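Dual function macrocyclase-peptidase POPB (Galerina marginata, PDB 5N4B) cleaves peptide bonds after proline and macrocyclises the precursor peptide in the biosynthesis of the amanitin toxins, as a monomeric serine peptidase of the prolyl oligopeptidase family. Local coordinates at residues Arg16-Asp22 with Val34-Trp40; Val605-Leu609 with Tyr637-His643; Thr52-Leu58 with Leu689-Lys694. The protein carries 1 engineered substitution. All coordinates share one frame. Numbering follows the deposited sequence.

Interaction 1: residues Arg16-Asp22 with Val34-Trp40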
loop_
_atom_site.group_PDB
_atom_site.type_symbol
_atom_site.label_atom_id
_atom_site.label_comp_id
_atom_site.label_asym_id
_atom_site.label_seq_id
_atom_site.Cartn_x
_atom_site.Cartn_y
_atom_site.Cartn_z
ATOM N N ARG A 16 15.103 -20.520 23.984
ATOM C CA ARG A 16 15.681 -19.992 25.206
ATOM C C ARG A 16 14.891 -18.798 25.697
ATOM O O ARG A 16 14.399 -17.996 24.908
ATOM C CB ARG A 16 17.127 -19.542 24.905
ATOM C CG ARG A 16 17.850 -18.948 26.094
ATOM C CD ARG A 16 19.348 -18.881 25.794
ATOM N NE ARG A 16 19.659 -17.945 24.720
ATOM C CZ ARG A 16 19.914 -16.653 24.909
ATOM N NH1 ARG A 16 19.914 -16.124 26.132
ATOM N NH2 ARG A 16 20.178 -15.883 23.881
ATOM N N ARG A 17 14.760 -18.675 27.021
ATOM C CA ARG A 17 14.161 -17.518 27.677
ATOM C C ARG A 17 15.245 -16.813 28.446
ATOM O O ARG A 17 15.799 -17.371 29.409
ATOM C CB ARG A 17 13.032 -17.907 28.619
ATOM C CG ARG A 17 11.820 -18.453 27.867
ATOM C CD ARG A 17 10.745 -19.041 28.793
ATOM N NE ARG A 17 10.246 -18.063 29.745
ATOM C CZ ARG A 17 9.354 -17.113 29.490
ATOM N NH1 ARG A 17 8.841 -16.968 28.277
ATOM N NH2 ARG A 17 8.930 -16.293 30.448
ATOM N N SER A 18 15.576 -15.609 28.027
ATOM C CA SER A 18 16.589 -14.849 28.726
ATOM C C SER A 18 16.012 -14.206 29.974
ATOM O O SER A 18 14.806 -14.231 30.235
ATOM C CB SER A 18 17.190 -13.808 27.812
ATOM O OG SER A 18 16.330 -12.677 27.759
ATOM N N ASP A 19 16.912 -13.640 30.780
ATOM C CA ASP A 19 16.500 -12.927 31.978
ATOM C C ASP A 19 16.348 -11.412 31.752
ATOM O O ASP A 19 16.227 -10.658 32.721
ATOM C CB ASP A 19 17.481 -13.229 33.136
ATOM C CG ASP A 19 18.830 -12.552 32.979
ATOM O OD1 ASP A 19 19.121 -11.959 31.922
ATOM O OD2 ASP A 19 19.639 -12.616 33.943
ATOM N N HIS A 20 16.279 -10.967 30.492
ATOM C CA HIS A 20 16.176 -9.541 30.183
ATOM C C HIS A 20 14.880 -8.950 30.726
ATOM O O HIS A 20 13.795 -9.509 30.544
ATOM C CB HIS A 20 16.222 -9.328 28.672
ATOM C CG HIS A 20 16.309 -7.898 28.275
ATOM N ND1 HIS A 20 17.505 -7.268 27.994
ATOM C CD2 HIS A 20 15.348 -6.956 28.143
ATOM C CE1 HIS A 20 17.267 -5.999 27.705
ATOM N NE2 HIS A 20 15.966 -5.787 27.793
ATOM N N VAL A 21 14.988 -7.794 31.359
ATOM C CA VAL A 21 13.843 -7.047 31.860
ATOM C C VAL A 21 14.037 -5.604 31.445
ATOM O O VAL A 21 15.127 -5.044 31.612
ATOM C CB VAL A 21 13.690 -7.148 33.396
ATOM C CG1 VAL A 21 12.501 -6.282 33.871
ATOM C CG2 VAL A 21 13.474 -8.558 33.827
ATOM N N ASP A 22 12.976 -4.996 30.926
ATOM C CA ASP A 22 12.941 -3.571 30.667
ATOM C C ASP A 22 11.964 -2.945 31.639
ATOM O O ASP A 22 10.915 -3.527 31.924
ATOM C CB ASP A 22 12.441 -3.287 29.249
ATOM C CG ASP A 22 13.316 -3.918 28.182
ATOM O OD1 ASP A 22 14.492 -3.511 28.119
ATOM O OD2 ASP A 22 12.792 -4.750 27.392
ATOM N N VAL A 34 8.997 -5.157 32.888
ATOM C CA VAL A 34 8.428 -5.943 31.803
ATOM C C VAL A 34 9.498 -6.933 31.355
ATOM O O VAL A 34 10.437 -6.567 30.647
ATOM C CB VAL A 34 7.989 -5.042 30.632
ATOM C CG1 VAL A 34 7.428 -5.896 29.483
ATOM C CG2 VAL A 34 6.941 -4.031 31.100
ATOM N N PRO A 35 9.388 -8.200 31.740
ATOM C CA PRO A 35 10.348 -9.195 31.229
ATOM C C PRO A 35 10.235 -9.273 29.715
ATOM O O PRO A 35 9.132 -9.242 29.171
ATOM C CB PRO A 35 9.878 -10.498 31.866
ATOM C CG PRO A 35 9.161 -10.051 33.139
ATOM C CD PRO A 35 8.429 -8.797 32.696
ATOM N N ASP A 36 11.388 -9.428 29.049
ATOM C CA ASP A 36 11.449 -9.621 27.594
ATOM C C ASP A 36 12.357 -10.822 27.333
ATOM O O ASP A 36 13.472 -10.686 26.815
ATOM C CB ASP A 36 11.920 -8.363 26.871
ATOM C CG ASP A 36 11.469 -8.306 25.377
ATOM O OD1 ASP A 36 10.338 -8.764 25.065
ATOM O OD2 ASP A 36 12.231 -7.769 24.541
ATOM N N PRO A 37 11.884 -12.028 27.661
ATOM C CA PRO A 37 12.729 -13.221 27.558
ATOM C C PRO A 37 13.125 -13.550 26.150
ATOM O O PRO A 37 14.038 -14.366 25.946
ATOM C CB PRO A 37 11.855 -14.337 28.174
ATOM C CG PRO A 37 10.474 -13.817 28.077
ATOM C CD PRO A 37 10.574 -12.327 28.244
ATOM N N TYR A 38 12.423 -12.982 25.152
ATOM C CA TYR A 38 12.741 -13.216 23.750
ATOM C C TYR A 38 13.398 -11.995 23.099
ATOM O O TYR A 38 13.389 -11.858 21.863
ATOM C CB TYR A 38 11.494 -13.702 22.972
ATOM C CG TYR A 38 10.892 -14.932 23.649
ATOM C CD1 TYR A 38 11.632 -16.100 23.832
ATOM C CD2 TYR A 38 9.582 -14.903 24.142
ATOM C CE1 TYR A 38 11.091 -17.180 24.474
ATOM C CE2 TYR A 38 9.053 -15.979 24.779
ATOM C CZ TYR A 38 9.782 -17.113 24.952
ATOM O OH TYR A 38 9.224 -18.191 25.642
ATOM N N GLN A 39 14.004 -11.125 23.904
ATOM C CA GLN A 39 14.737 -9.987 23.346
ATOM C C GLN A 39 15.761 -10.445 22.329
ATOM O O GLN A 39 16.017 -9.745 21.344
ATOM C CB GLN A 39 15.394 -9.170 24.473
ATOM C CG GLN A 39 16.176 -7.942 23.953
ATOM C CD GLN A 39 17.530 -8.315 23.369
ATOM O OE1 GLN A 39 18.202 -9.223 23.868
ATOM N NE2 GLN A 39 17.934 -7.642 22.280
ATOM N N TRP A 40 16.344 -11.627 22.539
ATOM C CA TRP A 40 17.392 -12.145 21.668
ATOM C C TRP A 40 16.890 -12.443 20.257
ATOM O O TRP A 40 17.692 -12.490 19.328
ATOM C CB TRP A 40 18.073 -13.354 22.301
ATOM C CG TRP A 40 17.179 -14.509 22.550
ATOM C CD1 TRP A 40 16.420 -14.729 23.652
ATOM C CD2 TRP A 40 16.953 -15.589 21.660
ATOM N NE1 TRP A 40 15.716 -15.915 23.488
ATOM C CE2 TRP A 40 16.038 -16.462 22.280
ATOM C CE3 TRP A 40 17.453 -15.926 20.397
ATOM C CZ2 TRP A 40 15.618 -17.648 21.688
ATOM C CZ3 TRP A 40 17.027 -17.099 19.809
ATOM C CH2 TRP A 40 16.113 -17.945 20.448
HETATM O O HOH W 1 18.028 -11.157 25.578
HETATM O O HOH W 2 13.787 -5.761 25.318
#

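Interaction 2: residues Val605-Leu609 with Tyr637-His643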
loop_
_atom_site.group_PDB
_atom_site.type_symbol
_atom_site.label_atom_id
_atom_site.label_comp_id
_atom_site.label_asym_id
_atom_site.label_seq_id
_atom_site.Cartn_x
_atom_site.Cartn_y
_atom_site.Cartn_z
ATOM N N VAL A 605 3.047 -5.911 13.140
ATOM C CA VAL A 605 3.578 -5.330 14.378
ATOM C C VAL A 605 2.969 -6.121 15.534
ATOM O O VAL A 605 1.815 -6.551 15.463
ATOM C CB VAL A 605 3.203 -3.844 14.467
ATOM C CG1 VAL A 605 3.562 -3.257 15.780
ATOM C CG2 VAL A 605 3.831 -3.074 13.311
ATOM N N ALA A 606 3.736 -6.346 16.601
ATOM C CA ALA A 606 3.217 -7.079 17.763
ATOM C C ALA A 606 3.827 -6.654 19.084
ATOM O O ALA A 606 3.184 -6.842 20.141
ATOM C CB ALA A 606 3.400 -8.586 17.591
ATOM N N ASP A 607 5.039 -6.104 19.070
ATOM C CA ASP A 607 5.675 -5.577 20.280
ATOM C C ASP A 607 5.407 -4.076 20.249
ATOM O O ASP A 607 6.147 -3.299 19.645
ATOM C CB ASP A 607 7.147 -5.924 20.331
ATOM C CG ASP A 607 7.801 -5.412 21.590
ATOM O OD1 ASP A 607 7.240 -4.516 22.260
ATOM O OD2 ASP A 607 8.919 -5.891 21.908
ATOM N N LEU A 608 4.303 -3.657 20.866
ATOM C CA LEU A 608 3.940 -2.243 20.848
ATOM C C LEU A 608 4.679 -1.431 21.914
ATOM O O LEU A 608 4.487 -0.210 21.983
ATOM C CB LEU A 608 2.441 -2.042 21.023
ATOM C CG LEU A 608 1.532 -2.254 19.862
ATOM C CD1 LEU A 608 0.116 -1.853 20.268
ATOM C CD2 LEU A 608 1.939 -1.440 18.648
ATOM N N LEU A 609 5.523 -2.070 22.732
ATOM C CA LEU A 609 6.393 -1.328 23.634
ATOM C C LEU A 609 7.717 -0.936 23.008
ATOM O O LEU A 609 8.320 0.038 23.456
ATOM C CB LEU A 609 6.654 -2.086 24.941
ATOM C CG LEU A 609 5.428 -2.353 25.792
ATOM C CD1 LEU A 609 5.822 -3.090 27.038
ATOM C CD2 LEU A 609 4.706 -1.089 26.125
ATOM N N TYR A 637 0.289 -0.527 26.720
ATOM C CA TYR A 637 0.641 -1.803 27.330
ATOM C C TYR A 637 -0.493 -2.798 27.354
ATOM O O TYR A 637 -0.250 -3.977 27.030
ATOM C CB TYR A 637 1.178 -1.509 28.738
ATOM C CG TYR A 637 1.751 -2.667 29.502
ATOM C CD1 TYR A 637 2.594 -3.587 28.915
ATOM C CD2 TYR A 637 1.502 -2.787 30.868
ATOM C CE1 TYR A 637 3.169 -4.622 29.648
ATOM C CE2 TYR A 637 2.085 -3.839 31.612
ATOM C CZ TYR A 637 2.900 -4.736 30.972
ATOM O OH TYR A 637 3.486 -5.767 31.677
ATOM N N PRO A 638 -1.734 -2.431 27.678
ATOM C CA PRO A 638 -2.819 -3.437 27.662
ATOM C C PRO A 638 -3.237 -3.901 26.276
ATOM O O PRO A 638 -3.995 -4.865 26.187
ATOM C CB PRO A 638 -3.985 -2.727 28.362
ATOM C CG PRO A 638 -3.421 -1.448 28.885
ATOM C CD PRO A 638 -2.158 -1.137 28.227
ATOM N N LEU A 639 -2.807 -3.221 25.221
ATOM C CA LEU A 639 -3.117 -3.604 23.859
ATOM C C LEU A 639 -1.999 -4.393 23.187
ATOM O O LEU A 639 -2.248 -5.059 22.177
ATOM C CB LEU A 639 -3.381 -2.333 23.043
ATOM C CG LEU A 639 -4.071 -2.491 21.716
ATOM C CD1 LEU A 639 -5.460 -3.090 21.965
ATOM C CD2 LEU A 639 -4.178 -1.094 21.102
ATOM N N SER A 640 -0.771 -4.297 23.657
ATOM C CA SER A 640 0.376 -4.862 22.930
ATOM C C SER A 640 0.275 -6.374 22.875
ATOM O O SER A 640 0.296 -7.004 23.939
ATOM C CB SER A 640 1.607 -4.529 23.717
ATOM O OG SER A 640 2.741 -5.034 23.060
ATOM N N PRO A 641 0.183 -7.004 21.711
ATOM C CA PRO A 641 -0.088 -8.454 21.695
ATOM C C PRO A 641 0.975 -9.270 22.394
ATOM O O PRO A 641 0.635 -10.214 23.110
ATOM C CB PRO A 641 -0.208 -8.763 20.183
ATOM C CG PRO A 641 -0.693 -7.456 19.603
ATOM C CD PRO A 641 -0.018 -6.382 20.394
ATOM N N VAL A 642 2.245 -8.927 22.238
ATOM C CA VAL A 642 3.330 -9.689 22.858
ATOM C C VAL A 642 3.229 -9.666 24.368
ATOM O O VAL A 642 3.774 -10.557 25.014
ATOM C CB VAL A 642 4.664 -9.074 22.388
ATOM C CG1 VAL A 642 5.837 -9.447 23.284
ATOM C CG2 VAL A 642 4.975 -9.485 20.932
ATOM N N HIS A 643 2.551 -8.680 24.943
ATOM C CA HIS A 643 2.475 -8.511 26.391
ATOM C C HIS A 643 1.154 -8.924 27.007
ATOM O O HIS A 643 0.990 -8.733 28.213
ATOM C CB HIS A 643 2.813 -7.073 26.756
ATOM C CG HIS A 643 4.152 -6.680 26.254
ATOM N ND1 HIS A 643 4.348 -5.995 25.072
ATOM C CD2 HIS A 643 5.385 -6.996 26.714
ATOM C CE1 HIS A 643 5.636 -5.892 24.839
ATOM N NE2 HIS A 643 6.293 -6.486 25.827
HETATM O O HOH W 3 9.000 -6.230 24.615
#

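Interaction 3: residues Thr52-Leu58 with Leu689-Lys694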
loop_
_atom_site.group_PDB
_atom_site.type_symbol
_atom_site.label_atom_id
_atom_site.label_comp_id
_atom_site.label_asym_id
_atom_site.label_seq_id
_atom_site.Cartn_x
_atom_site.Cartn_y
_atom_site.Cartn_z
ATOM N N THR A 52 14.743 -20.056 13.583
ATOM C CA THR A 52 13.883 -19.795 12.439
ATOM C C THR A 52 13.794 -21.008 11.526
ATOM O O THR A 52 12.727 -21.270 10.954
ATOM C CB THR A 52 14.329 -18.561 11.638
ATOM O OG1 THR A 52 15.667 -18.738 11.162
ATOM C CG2 THR A 52 14.271 -17.307 12.474
ATOM N N THR A 53 14.918 -21.721 11.351
ATOM C CA THR A 53 14.932 -22.930 10.548
ATOM C C THR A 53 14.029 -23.987 11.159
ATOM O O THR A 53 13.205 -24.592 10.464
ATOM C CB THR A 53 16.368 -23.446 10.419
ATOM O OG1 THR A 53 17.131 -22.482 9.707
ATOM C CG2 THR A 53 16.392 -24.778 9.665
ATOM N N ALA A 54 14.121 -24.176 12.487
ATOM C CA ALA A 54 13.260 -25.141 13.171
ATOM C C ALA A 54 11.777 -24.765 13.027
ATOM O O ALA A 54 10.920 -25.635 12.810
ATOM C CB ALA A 54 13.616 -25.277 14.654
ATOM N N GLN A 55 11.452 -23.481 13.139
ATOM C CA GLN A 55 10.053 -23.090 13.017
ATOM C C GLN A 55 9.559 -23.284 11.591
ATOM O O GLN A 55 8.453 -23.784 11.369
ATOM C CB GLN A 55 9.893 -21.620 13.382
ATOM C CG GLN A 55 10.068 -21.258 14.878
ATOM C CD GLN A 55 8.941 -21.729 15.779
ATOM O OE1 GLN A 55 7.888 -22.176 15.325
ATOM N NE2 GLN A 55 9.182 -21.663 17.038
ATOM N N ALA A 56 10.364 -22.882 10.613
ATOM C CA ALA A 56 9.951 -22.968 9.219
ATOM C C ALA A 56 9.809 -24.426 8.785
ATOM O O ALA A 56 8.845 -24.765 8.072
ATOM C CB ALA A 56 10.940 -22.216 8.318
ATOM N N ASP A 57 10.669 -25.300 9.289
ATOM C CA ASP A 57 10.579 -26.730 9.008
ATOM C C ASP A 57 9.322 -27.314 9.625
ATOM O O ASP A 57 8.633 -28.120 8.979
ATOM C CB ASP A 57 11.814 -27.464 9.554
ATOM C CG ASP A 57 13.107 -27.200 8.748
ATOM O OD1 ASP A 57 13.064 -26.573 7.655
ATOM O OD2 ASP A 57 14.192 -27.626 9.263
ATOM N N LEU A 58 8.980 -26.913 10.863
ATOM C CA LEU A 58 7.731 -27.377 11.485
ATOM C C LEU A 58 6.529 -26.931 10.683
ATOM O O LEU A 58 5.576 -27.707 10.474
ATOM C CB LEU A 58 7.625 -26.878 12.930
ATOM C CG LEU A 58 6.437 -27.327 13.766
ATOM C CD1 LEU A 58 6.567 -28.799 14.075
ATOM C CD2 LEU A 58 6.404 -26.538 15.040
ATOM N N LEU A 689 1.997 -21.681 14.251
ATOM C CA LEU A 689 3.118 -21.889 13.347
ATOM C C LEU A 689 3.585 -20.577 12.722
ATOM O O LEU A 689 2.832 -19.585 12.679
ATOM C CB LEU A 689 2.728 -22.784 12.183
ATOM C CG LEU A 689 2.149 -24.123 12.588
ATOM C CD1 LEU A 689 1.634 -24.830 11.346
ATOM C CD2 LEU A 689 3.160 -24.938 13.336
ATOM N N ILE A 690 4.833 -20.542 12.245
ATOM C CA ILE A 690 5.361 -19.382 11.526
ATOM C C ILE A 690 6.176 -19.839 10.329
ATOM O O ILE A 690 6.995 -20.771 10.425
ATOM C CB ILE A 690 6.165 -18.420 12.435
ATOM C CG1 ILE A 690 6.596 -17.182 11.647
ATOM C CG2 ILE A 690 7.384 -19.133 13.057
ATOM C CD1 ILE A 690 7.116 -16.088 12.579
ATOM N N LYS A 691 5.935 -19.172 9.191
ATOM C CA LYS A 691 6.720 -19.302 7.969
ATOM C C LYS A 691 7.617 -18.086 7.843
ATOM O O LYS A 691 7.187 -16.959 8.103
ATOM C CB LYS A 691 5.799 -19.321 6.750
ATOM C CG LYS A 691 5.167 -20.603 6.486
ATOM C CD LYS A 691 4.256 -20.498 5.237
ATOM C CE LYS A 691 5.011 -20.142 3.972
ATOM N NZ LYS A 691 4.182 -20.155 2.719
ATOM N N ILE A 692 8.851 -18.299 7.389
ATOM C CA ILE A 692 9.877 -17.268 7.350
ATOM C C ILE A 692 10.544 -17.362 5.988
ATOM O O ILE A 692 11.356 -18.270 5.752
ATOM C CB ILE A 692 10.906 -17.417 8.476
ATOM C CG1 ILE A 692 10.175 -17.427 9.835
ATOM C CG2 ILE A 692 11.896 -16.260 8.373
ATOM C CD1 ILE A 692 10.875 -18.061 10.997
ATOM N N ASP A 693 10.237 -16.433 5.100
ATOM C CA ASP A 693 10.876 -16.428 3.786
ATOM C C ASP A 693 12.262 -15.816 3.925
ATOM O O ASP A 693 12.374 -14.653 4.307
ATOM C CB ASP A 693 10.013 -15.656 2.795
ATOM C CG ASP A 693 10.541 -15.724 1.342
ATOM O OD1 ASP A 693 11.748 -15.967 1.135
ATOM O OD2 ASP A 693 9.749 -15.528 0.393
ATOM N N LYS A 694 13.307 -16.575 3.595
ATOM C CA LYS A 694 14.687 -16.135 3.847
ATOM C C LYS A 694 15.338 -15.439 2.655
ATOM O O LYS A 694 16.504 -15.066 2.746
ATOM C CB LYS A 694 15.491 -17.311 4.371
ATOM C CG LYS A 694 15.011 -17.614 5.807
ATOM C CD LYS A 694 15.738 -18.712 6.490
ATOM C CE LYS A 694 15.379 -18.706 7.963
ATOM N NZ LYS A 694 16.007 -19.868 8.598
HETATM O O HOH W 4 6.374 -22.861 13.075
#

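Interaction 1: residues Arg16-Asp22 with Val34-Trp40
The open end of an N-terminal β hairpin (strands 21-26 and 30-35) is held together here, and the two segments stay paired as they leave it. D22 and V34 form an antiparallel hydrogen-bonded pair, D22 N to V34 O 3.0 Å and V34 N to D22 O 2.7 Å; V21 and P35 follow as a non-hydrogen-bonded pair, as befits a proline without an amide proton. Beyond the strands two more backbone hydrogen bonds keep the segments together: D36 N to H20 O (2.8 Å) and S18 N to P37 O (2.9 Å). S18 OG accepts from H20 N at 3.2 Å in an ST turn, and the other segment makes a type I turn at D36-Q39. Q39 CG sits over the face of the H20 ring, a CH-pi contact, and H20 NE2 donates to D22 OD1 (2.7 Å). Water 2 bridges D22 OD2 and D36 OD2, two like charges 4.2 Å apart; K672 pairs with D36. At the far end W40 NE1 donates to R16 O (2.8 Å) and the R16 guanidinium stacks on the indole, its NE in a salt bridge with E47. R17 NH1 donates to Y38 OH (2.9 Å). Y38 packs on helix 668-680, W40 on helix 46-64.

Interaction 2: residues Val605-Leu609 with Tyr637-His643
Two irregular loops interlock here, one after strand 598-602 and the other after helix 630-636. S640 is the central peg: its hydroxyl reaches the backbone at L608, where OG accepts from L608 N at 3.0 Å and lies 3.6 Å from L608 CB. Behind it H643 ND1 shares a hydrogen bond with S640 OG (2.7 Å), so the imidazole folds back beside the peg. L609 fills the hollow between H643 and Y637: its CD1 lies over the imidazole face, 3.6 Å from the ring centroid in a CH-pi contact, and 3.8 Å from Y637 CD1. The D607 carboxylate comes to the edge of the same imidazole, OD1 3.3 Å from H643 CE1, and water 3 joins D607 OD2 to H643 NE2; D607 OD2 also forms a salt bridge with K672. On the other flank A606 CB packs against V642 CG2 at 3.8 Å, and A606 O accepts from V642 N at 3.1 Å. L608 reaches along P641, its CG 4.4 Å from P641 CD. Helices 579-590 and 668-680 cover A606 and P641. Both loops belong to the α/β-hydrolase domain, the catalytic part of the enzyme; the A606 side chain is about 11 Å from that of A578, the engineered replacement of the active-site serine.

Interaction 3: residues Thr52-Leu58 with Leu689-Lys694
Helix 46-64 crosses the edge strand 688-693, the axes of segments 52-58 and 689-693 passing 6.7 Å apart at 113°. The nearest CA pair is A56 and K691, with A56 CA 5.0 Å from K691 CA. I692 points toward the helix; with chi1 m and chi2 t its CD1 reaches T52 CB at 3.5 Å and, more loosely, Q55 CB at 4.4 Å. I690, t at both chi angles, brings its CG2 branch to 3.5 Å from Q55 CB. L689 (m, t) and L58 (t, p) meet through their CD2 methyls, 4.0 Å apart. The mm rotamer of Q55 turns its amide so that water 4 lies 2.8 Å from both Q55 O and Q55 OE1; this water accepts from I690 N at 2.9 Å, linking the helix to the strand's outer edge, while Q55 NE2 is hydrogen-bonded to Q678. K694, just beyond the strand, extends with chi2 to chi4 all t and places NZ 2.8 Å from T52 OG1, a hydrogen bond. T52, in the p rotamer, has its OG1 also hydrogen-bonded to D49 O, three residues back. F671 of helix 668-680 packs against T52, I690 and I692. A helix from the N-terminal part of the chain thus covers the last strand of the eight-stranded α/β-hydrolase sheet; the I692 side chain is about 9 Å from that of D662 of the charge relay system.

How the interactions relate
Interaction 2 is the buried contact, while interactions 1 and 3 are partly buried, with some exposed residues. Interactions 1 and 2 touch directly: V34 of the hairpin packs on H643, Y637 and L609, so the N-terminal hairpin rests on the catalytic-domain loops. Interaction 3 touches neither, yet its helix 46-64 follows the hairpin in the chain, and helix 668-680 borders all three contacts; K672 serves D36 of interaction 1 and D607 of interaction 2. Backbone pairing and arginine contacts dominate at the hairpin, a serine-histidine pair with apolar filling between the loops, and aliphatic packing with one water and one lysine bond between helix and strand.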